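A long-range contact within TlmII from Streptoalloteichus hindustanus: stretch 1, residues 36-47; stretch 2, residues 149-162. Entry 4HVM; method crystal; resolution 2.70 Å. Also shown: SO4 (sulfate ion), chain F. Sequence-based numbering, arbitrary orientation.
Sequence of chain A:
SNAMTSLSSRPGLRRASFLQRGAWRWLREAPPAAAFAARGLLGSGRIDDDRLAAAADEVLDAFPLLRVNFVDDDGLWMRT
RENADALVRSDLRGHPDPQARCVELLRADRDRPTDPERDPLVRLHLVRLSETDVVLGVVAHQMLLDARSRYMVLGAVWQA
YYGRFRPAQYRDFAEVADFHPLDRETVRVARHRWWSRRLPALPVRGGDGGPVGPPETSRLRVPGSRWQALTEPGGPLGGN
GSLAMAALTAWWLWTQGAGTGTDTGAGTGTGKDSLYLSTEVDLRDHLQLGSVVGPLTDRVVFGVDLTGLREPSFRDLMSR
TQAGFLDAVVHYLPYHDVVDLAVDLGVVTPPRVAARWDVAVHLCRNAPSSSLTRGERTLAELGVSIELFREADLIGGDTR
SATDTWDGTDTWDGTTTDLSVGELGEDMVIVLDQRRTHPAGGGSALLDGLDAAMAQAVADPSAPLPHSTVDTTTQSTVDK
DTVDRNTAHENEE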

ATOM      1  N   PHE A  36      10.183   2.998  -0.463  1.00 21.00           N
ATOM      2  CA  PHE A  36      10.370   1.944   0.529  1.00 14.86           C
ATOM      3  C   PHE A  36       9.294   1.911   1.605  1.00 16.80           C
ATOM      4  O   PHE A  36       8.767   2.945   2.013  1.00 20.34           O
ATOM      5  N   ALA A  37       8.982   0.701   2.057  1.00 17.12           N
ATOM      6  CA  ALA A  37       8.015   0.491   3.121  1.00 16.16           C
ATOM      7  C   ALA A  37       8.544  -0.592   4.046  1.00 17.55           C
ATOM      8  O   ALA A  37       9.337  -1.437   3.629  1.00 17.53           O
ATOM      9  N   ALA A  38       8.102  -0.576   5.299  1.00 17.50           N
ATOM     10  CA  ALA A  38       8.559  -1.565   6.267  1.00 10.11           C
ATOM     11  C   ALA A  38       7.405  -2.254   6.989  1.00 14.19           C
ATOM     12  O   ALA A  38       6.493  -1.599   7.487  1.00 23.50           O
ATOM     13  N   ARG A  39       7.454  -3.581   7.034  1.00 11.27           N
ATOM     14  CA  ARG A  39       6.508  -4.370   7.812  1.00 12.16           C
ATOM     15  C   ARG A  39       7.296  -5.416   8.588  1.00 14.83           C
ATOM     16  O   ARG A  39       8.460  -5.670   8.278  1.00 16.38           O
ATOM     17  N   GLY A  40       6.674  -6.018   9.597  1.00 13.60           N
ATOM     18  CA  GLY A  40       7.362  -7.009  10.406  1.00 11.21           C
ATOM     19  C   GLY A  40       6.454  -7.983  11.129  1.00 17.16           C
ATOM     20  O   GLY A  40       5.305  -7.668  11.436  1.00 18.47           O
ATOM     21  N   LEU A  41       6.976  -9.177  11.396  1.00 19.50           N
ATOM     22  CA  LEU A  41       6.272 -10.177  12.188  1.00 13.19           C
ATOM     23  C   LEU A  41       7.004 -10.392  13.507  1.00 25.10           C
ATOM     24  O   LEU A  41       8.223 -10.562  13.528  1.00 37.98           O
ATOM     25  N   LEU A  42       6.260 -10.379  14.606  1.00 18.47           N
ATOM     26  CA  LEU A  42       6.849 -10.589  15.922  1.00 19.22           C
ATOM     27  C   LEU A  42       6.749 -12.050  16.345  1.00 22.28           C
ATOM     28  O   LEU A  42       5.655 -12.603  16.441  1.00 31.33           O
ATOM     29  N   GLY A  43       7.897 -12.672  16.591  1.00 18.80           N
ATOM     30  CA  GLY A  43       7.934 -14.041  17.071  1.00 24.06           C
ATOM     31  C   GLY A  43       8.207 -14.088  18.561  1.00 29.59           C
ATOM     32  O   GLY A  43       9.043 -13.340  19.073  1.00 31.60           O
ATOM     33  N   SER A  44       7.502 -14.965  19.265  1.00 29.81           N
ATOM     34  CA  SER A  44       7.659 -15.069  20.709  1.00 30.83           C
ATOM     35  C   SER A  44       7.728 -16.522  21.165  1.00 36.73           C
ATOM     36  O   SER A  44       6.838 -17.317  20.870  1.00 47.71           O
ATOM     37  N   GLY A  45       8.786 -16.858  21.895  1.00 30.99           N
ATOM     38  CA  GLY A  45       9.000 -18.215  22.364  1.00 30.52           C
ATOM     39  C   GLY A  45      10.466 -18.581  22.253  1.00 37.66           C
ATOM     40  O   GLY A  45      11.315 -17.700  22.123  1.00 44.98           O
ATOM     41  N   ARG A  46      10.775 -19.872  22.306  1.00 42.27           N
ATOM     42  CA  ARG A  46      12.152 -20.319  22.133  1.00 47.88           C
ATOM     43  C   ARG A  46      12.527 -20.272  20.655  1.00 49.90           C
ATOM     44  O   ARG A  46      12.078 -21.104  19.865  1.00 50.87           O
ATOM     45  N   ILE A  47      13.346 -19.291  20.287  1.00 45.94           N
ATOM     46  CA  ILE A  47      13.696 -19.066  18.888  1.00 38.89           C
ATOM     47  C   ILE A  47      15.200 -19.175  18.652  1.00 38.01           C
ATOM     48  O   ILE A  47      15.992 -18.490  19.299  1.00 43.98           O
ATOM     49  N   SER A 149       2.717  -8.742  -0.730  1.00 23.50           N
ATOM     50  CA  SER A 149       3.947  -9.505  -0.939  1.00 16.91           C
ATOM     51  C   SER A 149       4.915  -9.414   0.238  1.00 17.57           C
ATOM     52  O   SER A 149       5.689 -10.342   0.481  1.00 19.88           O
ATOM     53  N   ARG A 150       4.869  -8.303   0.966  1.00 16.60           N
ATOM     54  CA  ARG A 150       5.744  -8.118   2.119  1.00 14.75           C
ATOM     55  C   ARG A 150       5.470  -9.171   3.186  1.00 21.54           C
ATOM     56  O   ARG A 150       6.396  -9.743   3.757  1.00 32.03           O
ATOM     57  N   TYR A 151       4.195  -9.433   3.445  1.00 18.80           N
ATOM     58  CA  TYR A 151       3.819 -10.436   4.432  1.00 17.23           C
ATOM     59  C   TYR A 151       3.951 -11.857   3.886  1.00 20.80           C
ATOM     60  O   TYR A 151       4.128 -12.809   4.647  1.00 22.19           O
HETATM   61  N   MSE A 152       3.859 -11.996   2.566  1.00 23.66           N
HETATM   62  CA  MSE A 152       4.100 -13.283   1.922  1.00 14.35           C
HETATM   63  C   MSE A 152       5.544 -13.697   2.169  1.00 21.48           C
HETATM   64  O   MSE A 152       5.822 -14.828   2.574  1.00 27.44           O
ATOM     65  N   VAL A 153       6.458 -12.759   1.936  1.00 16.68           N
ATOM     66  CA  VAL A 153       7.881 -13.004   2.133  1.00 16.45           C
ATOM     67  C   VAL A 153       8.192 -13.291   3.596  1.00 22.51           C
ATOM     68  O   VAL A 153       8.908 -14.241   3.908  1.00 28.84           O
ATOM     69  N   LEU A 154       7.645 -12.471   4.491  1.00 22.46           N
ATOM     70  CA  LEU A 154       7.846 -12.654   5.925  1.00 23.43           C
ATOM     71  C   LEU A 154       7.291 -13.994   6.395  1.00 22.64           C
ATOM     72  O   LEU A 154       7.896 -14.667   7.231  1.00 20.47           O
ATOM     73  N   GLY A 155       6.138 -14.373   5.855  1.00 24.41           N
ATOM     74  CA  GLY A 155       5.531 -15.649   6.184  1.00 21.95           C
ATOM     75  C   GLY A 155       6.364 -16.806   5.671  1.00 27.63           C
ATOM     76  O   GLY A 155       6.488 -17.838   6.333  1.00 34.75           O
ATOM     77  N   ALA A 156       6.943 -16.629   4.488  1.00 17.37           N
ATOM     78  CA  ALA A 156       7.763 -17.663   3.866  1.00 25.20           C
ATOM     79  C   ALA A 156       9.023 -17.965   4.678  1.00 28.00           C
ATOM     80  O   ALA A 156       9.494 -19.103   4.706  1.00 31.77           O
ATOM     81  N   VAL A 157       9.564 -16.943   5.336  1.00 29.36           N
ATOM     82  CA  VAL A 157      10.751 -17.113   6.165  1.00 27.91           C
ATOM     83  C   VAL A 157      10.442 -17.985   7.377  1.00 32.83           C
ATOM     84  O   VAL A 157      11.211 -18.883   7.721  1.00 36.71           O
ATOM     85  N   TRP A 158       9.308 -17.726   8.017  1.00 34.70           N
ATOM     86  CA  TRP A 158       8.886 -18.535   9.153  1.00 35.27           C
ATOM     87  C   TRP A 158       8.517 -19.954   8.729  1.00 41.76           C
ATOM     88  O   TRP A 158       8.674 -20.902   9.500  1.00 47.04           O
ATOM     89  N   GLN A 159       8.021 -20.094   7.504  1.00 40.87           N
ATOM     90  CA  GLN A 159       7.734 -21.413   6.954  1.00 48.18           C
ATOM     91  C   GLN A 159       9.017 -22.222   6.795  1.00 46.26           C
ATOM     92  O   GLN A 159       9.049 -23.417   7.093  1.00 49.35           O
ATOM     93  N   ALA A 160      10.071 -21.561   6.326  1.00 41.07           N
ATOM     94  CA  ALA A 160      11.363 -22.206   6.138  1.00 40.52           C
ATOM     95  C   ALA A 160      11.970 -22.598   7.477  1.00 43.18           C
ATOM     96  O   ALA A 160      12.690 -23.592   7.573  1.00 45.84           O
ATOM     97  N   TYR A 161      11.667 -21.816   8.509  1.00 37.39           N
ATOM     98  CA  TYR A 161      12.179 -22.063   9.853  1.00 34.39           C
ATOM     99  C   TYR A 161      11.703 -23.409  10.392  1.00 34.26           C
ATOM    100  O   TYR A 161      12.420 -24.077  11.139  1.00 38.99           O
ATOM    101  N   TYR A 162      10.493 -23.801  10.005  1.00 34.18           N
ATOM    102  CA  TYR A 162       9.914 -25.062  10.454  1.00 31.11           C
ATOM    103  C   TYR A 162      10.034 -26.154   9.397  1.00 38.91           C
ATOM    104  O   TYR A 162       9.620 -27.290   9.623  1.00 41.20           O
TER

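L41 is at the centre of this contact between strand 36-44 and the helix of stretch 2. The two elements run in roughly the same direction, 35° apart, with their axes 8.7 Å apart at closest approach. L41 points toward the helix with chi1 m and chi2 t. Its CD1 lies 3.7 Å from CB of L154 and 3.8 Å from CD1 of W158. Its CD2 lies 4.0 Å from CD1 of Y151. The leucine thus meets three helix side chains, those of Y151, L154 and W158.

L154 also points toward the strand, with chi1 m and chi2 t. Its CD1 reaches the backbone, 3.6 Å from CA of G40. W158 points toward the strand with chi1 m and chi2 111°. The ring lies close to G43, whose CA is 4.0 Å from CZ2 of W158. A CB on G43 would point toward the helix and fall 2.8 Å from that same CZ2, a clash. The absence of a side chain leaves room for the indole.

Past the strand end, I47 points sideways, with chi1 m and chi2 t. Its CD1 approaches the edge of the W158 ring, 4.1 Å from CH2. Its CG2 is 4.4 Å from CZ of Y161. Y161 points toward stretch 1 with chi1 t, and its OH comes 3.6 Å from CA of I47.

Alternate strand residues F36, A38, L42 and S44 point away and do not touch the helix.

At the other end the contact turns polar. Y151 starts sideways, chi1 m, but its ring end comes nearer the strand. Its OH is 3.6 Å from CD of R39. Water 1 bridges the two stretches: it accepts from N of G40 at 2.9 Å and donates to OH of Y151 at 2.9 Å. No direct hydrogen bond joins the stretches.

R39 and R150 both point inward. R39 has chi1 m and chi2 m; R150 has chi1 m, chi2 t and chi3 t. NH1 of R39 is 3.2 Å from NH1 of R150, which lies over one face of the R39 guanidinium. Both groups are donors of like charge, so this is no hydrogen bond. A37 points toward the helix, and its CB covers one face of the R150 guanidinium, 3.5 Å from NH2 of R150.

A sulfate, probably from the crystallisation liquor, places negative charge beside this pair. NH2 of R39 makes weak hydrogen bonds to its O4 at 2.7 Å and O3 at 2.9 Å. NE of R39 makes another weak one to O of A38 at 3.0 Å.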

ATOM      1  CB  PHE A  36      11.759   2.039   1.173  1.00 13.13           C
ATOM      2  CG  PHE A  36      12.845   1.427   0.344  1.00 21.95           C
ATOM      3  CD1 PHE A  36      13.406   2.133  -0.706  1.00 14.88           C
ATOM      4  CD2 PHE A  36      13.296   0.142   0.601  1.00 13.86           C
ATOM      5  CE1 PHE A  36      14.399   1.575  -1.482  1.00 16.19           C
ATOM      6  CE2 PHE A  36      14.290  -0.426  -0.173  1.00 19.85           C
ATOM      7  CZ  PHE A  36      14.843   0.295  -1.217  1.00 18.42           C
ATOM      8  CB  ALA A  37       6.673   0.077   2.544  1.00  7.42           C
ATOM      9  CB  ALA A  38       9.500  -0.921   7.272  1.00  9.61           C
ATOM     10  CB  ARG A  39       5.488  -5.049   6.897  1.00  8.08           C
ATOM     11  CG  ARG A  39       4.660  -4.080   6.061  1.00 22.36           C
ATOM     12  CD  ARG A  39       3.808  -3.179   6.933  1.00 16.05           C
ATOM     13  NE  ARG A  39       3.716  -1.828   6.386  1.00 17.62           N
ATOM     14  CZ  ARG A  39       2.778  -1.428   5.535  1.00 30.56           C
ATOM     15  NH1 ARG A  39       1.846  -2.280   5.131  1.00 45.17           N
ATOM     16  NH2 ARG A  39       2.771  -0.179   5.088  1.00 28.86           N
ATOM     17  CB  LEU A  41       6.171 -11.504  11.428  1.00 13.58           C
ATOM     18  CG  LEU A  41       5.280 -11.533  10.185  1.00 22.44           C
ATOM     19  CD1 LEU A  41       5.295 -12.912   9.552  1.00 13.17           C
ATOM     20  CD2 LEU A  41       3.854 -11.111  10.518  1.00 11.63           C
ATOM     21  CB  LEU A  42       6.168  -9.696  16.960  1.00 16.04           C
ATOM     22  CG  LEU A  42       6.504  -9.966  18.427  1.00 22.80           C
ATOM     23  CD1 LEU A  42       7.992  -9.812  18.682  1.00 18.44           C
ATOM     24  CD2 LEU A  42       5.708  -9.037  19.324  1.00 26.89           C
ATOM     25  CB  SER A  44       6.516 -14.349  21.422  1.00 31.14           C
ATOM     26  OG  SER A  44       6.771 -14.247  22.814  1.00 41.29           O
ATOM     27  CB  ARG A  46      12.343 -21.730  22.693  1.00 55.75           C
ATOM     28  CG  ARG A  46      11.887 -21.877  24.135  1.00 68.97           C
ATOM     29  CD  ARG A  46      12.375 -23.174  24.763  1.00 82.66           C
ATOM     30  NE  ARG A  46      11.581 -23.537  25.936  1.00 94.54           N
ATOM     31  CZ  ARG A  46      11.780 -23.056  27.160  1.00103.43           C
ATOM     32  NH1 ARG A  46      12.754 -22.185  27.390  1.00104.72           N
ATOM     33  NH2 ARG A  46      11.001 -23.448  28.160  1.00107.41           N
ATOM     34  CB  ILE A  47      13.208 -17.682  18.407  1.00 36.42           C
ATOM     35  CG1 ILE A  47      11.697 -17.543  18.609  1.00 35.24           C
ATOM     36  CG2 ILE A  47      13.583 -17.457  16.948  1.00 34.98           C
ATOM     37  CD1 ILE A  47      11.175 -16.148  18.330  1.00 35.23           C
ATOM     38  CB  SER A 149       4.646  -9.060  -2.227  1.00 17.46           C
ATOM     39  OG  SER A 149       3.851  -9.361  -3.366  1.00 23.02           O
ATOM     40  CB  ARG A 150       5.590  -6.716   2.712  1.00 16.26           C
ATOM     41  CG  ARG A 150       5.907  -5.587   1.748  1.00 11.93           C
ATOM     42  CD  ARG A 150       5.951  -4.248   2.473  1.00  9.42           C
ATOM     43  NE  ARG A 150       5.580  -3.141   1.598  1.00 24.33           N
ATOM     44  CZ  ARG A 150       4.396  -2.538   1.615  1.00 21.21           C
ATOM     45  NH1 ARG A 150       3.463  -2.921   2.477  1.00 14.01           N
ATOM     46  NH2 ARG A 150       4.149  -1.542   0.775  1.00 24.82           N
ATOM     47  CB  TYR A 151       2.404 -10.179   4.941  1.00 12.50           C
ATOM     48  CG  TYR A 151       2.315  -9.024   5.905  1.00 23.23           C
ATOM     49  CD1 TYR A 151       2.940  -9.087   7.141  1.00 16.36           C
ATOM     50  CD2 TYR A 151       1.603  -7.876   5.591  1.00 11.46           C
ATOM     51  CE1 TYR A 151       2.865  -8.040   8.033  1.00 18.51           C
ATOM     52  CE2 TYR A 151       1.520  -6.820   6.480  1.00 23.17           C
ATOM     53  CZ  TYR A 151       2.153  -6.909   7.701  1.00 21.08           C
ATOM     54  OH  TYR A 151       2.076  -5.865   8.591  1.00 23.62           O
HETATM   55  CB  MSE A 152       3.829 -13.206   0.416  1.00 14.46           C
HETATM   56  CG  MSE A 152       2.378 -12.943   0.051  1.00 27.41           C
HETATM   57 SE   MSE A 152       2.035 -13.111  -1.862  0.76 34.50          SE
HETATM   58  CE  MSE A 152       2.229 -15.041  -1.996  1.00 17.73           C
ATOM     59  CB  VAL A 153       8.736 -11.812   1.650  1.00 13.15           C
ATOM     60  CG1 VAL A 153      10.196 -12.004   2.035  1.00 13.51           C
ATOM     61  CG2 VAL A 153       8.605 -11.643   0.150  1.00 16.13           C
ATOM     62  CB  LEU A 154       7.200 -11.514   6.716  1.00 13.08           C
ATOM     63  CG  LEU A 154       7.872 -10.143   6.629  1.00 12.13           C
ATOM     64  CD1 LEU A 154       7.100  -9.107   7.431  1.00 15.60           C
ATOM     65  CD2 LEU A 154       9.310 -10.225   7.106  1.00 12.43           C
ATOM     66  CB  ALA A 156       8.133 -17.263   2.445  1.00 17.96           C
ATOM     67  CB  VAL A 157      11.324 -15.760   6.627  1.00 22.52           C
ATOM     68  CG1 VAL A 157      12.510 -15.974   7.553  1.00 18.18           C
ATOM     69  CG2 VAL A 157      11.728 -14.918   5.425  1.00 19.99           C
ATOM     70  CB  TRP A 158       7.722 -17.872   9.889  1.00 23.14           C
ATOM     71  CG  TRP A 158       8.153 -16.755  10.797  1.00 26.20           C
ATOM     72  CD1 TRP A 158       7.919 -15.421  10.630  1.00 29.64           C
ATOM     73  CD2 TRP A 158       8.905 -16.882  12.010  1.00 30.22           C
ATOM     74  NE1 TRP A 158       8.474 -14.709  11.670  1.00 35.40           N
ATOM     75  CE2 TRP A 158       9.086 -15.585  12.530  1.00 32.29           C
ATOM     76  CE3 TRP A 158       9.441 -17.968  12.709  1.00 32.96           C
ATOM     77  CZ2 TRP A 158       9.779 -15.345  13.717  1.00 36.41           C
ATOM     78  CZ3 TRP A 158      10.129 -17.729  13.886  1.00 36.70           C
ATOM     79  CH2 TRP A 158      10.292 -16.428  14.378  1.00 37.97           C
ATOM     80  CB  GLN A 159       7.019 -21.301   5.605  1.00 52.49           C
ATOM     81  CG  GLN A 159       5.522 -21.028   5.699  1.00 55.72           C
ATOM     82  CD  GLN A 159       4.821 -21.134   4.353  1.00 64.19           C
ATOM     83  OE1 GLN A 159       5.466 -21.220   3.306  1.00 61.76           O
ATOM     84  NE2 GLN A 159       3.492 -21.132   4.375  1.00 70.98           N
ATOM     85  CB  ALA A 160      12.306 -21.288   5.373  1.00 34.66           C
ATOM     86  CB  TYR A 161      11.752 -20.932  10.790  1.00 25.25           C
ATOM     87  CG  TYR A 161      12.232 -21.077  12.218  1.00 31.02           C
ATOM     88  CD1 TYR A 161      13.522 -20.708  12.577  1.00 35.08           C
ATOM     89  CD2 TYR A 161      11.391 -21.569  13.210  1.00 31.34           C
ATOM     90  CE1 TYR A 161      13.964 -20.829  13.882  1.00 35.49           C
ATOM     91  CE2 TYR A 161      11.826 -21.696  14.519  1.00 28.61           C
ATOM     92  CZ  TYR A 161      13.113 -21.325  14.848  1.00 32.40           C
ATOM     93  OH  TYR A 161      13.549 -21.450  16.149  1.00 33.63           O
ATOM     94  CB  TYR A 162       8.446 -24.874  10.842  1.00 44.87           C
ATOM     95  CG  TYR A 162       8.251 -24.213  12.186  1.00 54.59           C
ATOM     96  CD1 TYR A 162       8.671 -24.838  13.350  1.00 56.39           C
ATOM     97  CD2 TYR A 162       7.638 -22.971  12.293  1.00 60.63           C
ATOM     98  CE1 TYR A 162       8.495 -24.245  14.584  1.00 60.80           C
ATOM     99  CE2 TYR A 162       7.457 -22.369  13.524  1.00 64.10           C
ATOM    100  CZ  TYR A 162       7.889 -23.011  14.666  1.00 68.56           C
ATOM    101  OH  TYR A 162       7.711 -22.421  15.896  1.00 77.05           O
TER
HETATM  102  S   SO4 F 502       3.556   2.601   3.604  1.00 77.37           S
HETATM  103  O1  SO4 F 502       2.922   3.563   4.503  1.00 78.64           O
HETATM  104  O2  SO4 F 502       4.158   3.291   2.466  1.00 76.24           O
HETATM  105  O3  SO4 F 502       4.596   1.881   4.334  1.00 82.06           O
HETATM  106  O4  SO4 F 502       2.551   1.661   3.112  1.00 75.92           O
HETATM  107  O   HOH W   1       4.085  -5.013  10.541  1.00 26.31           O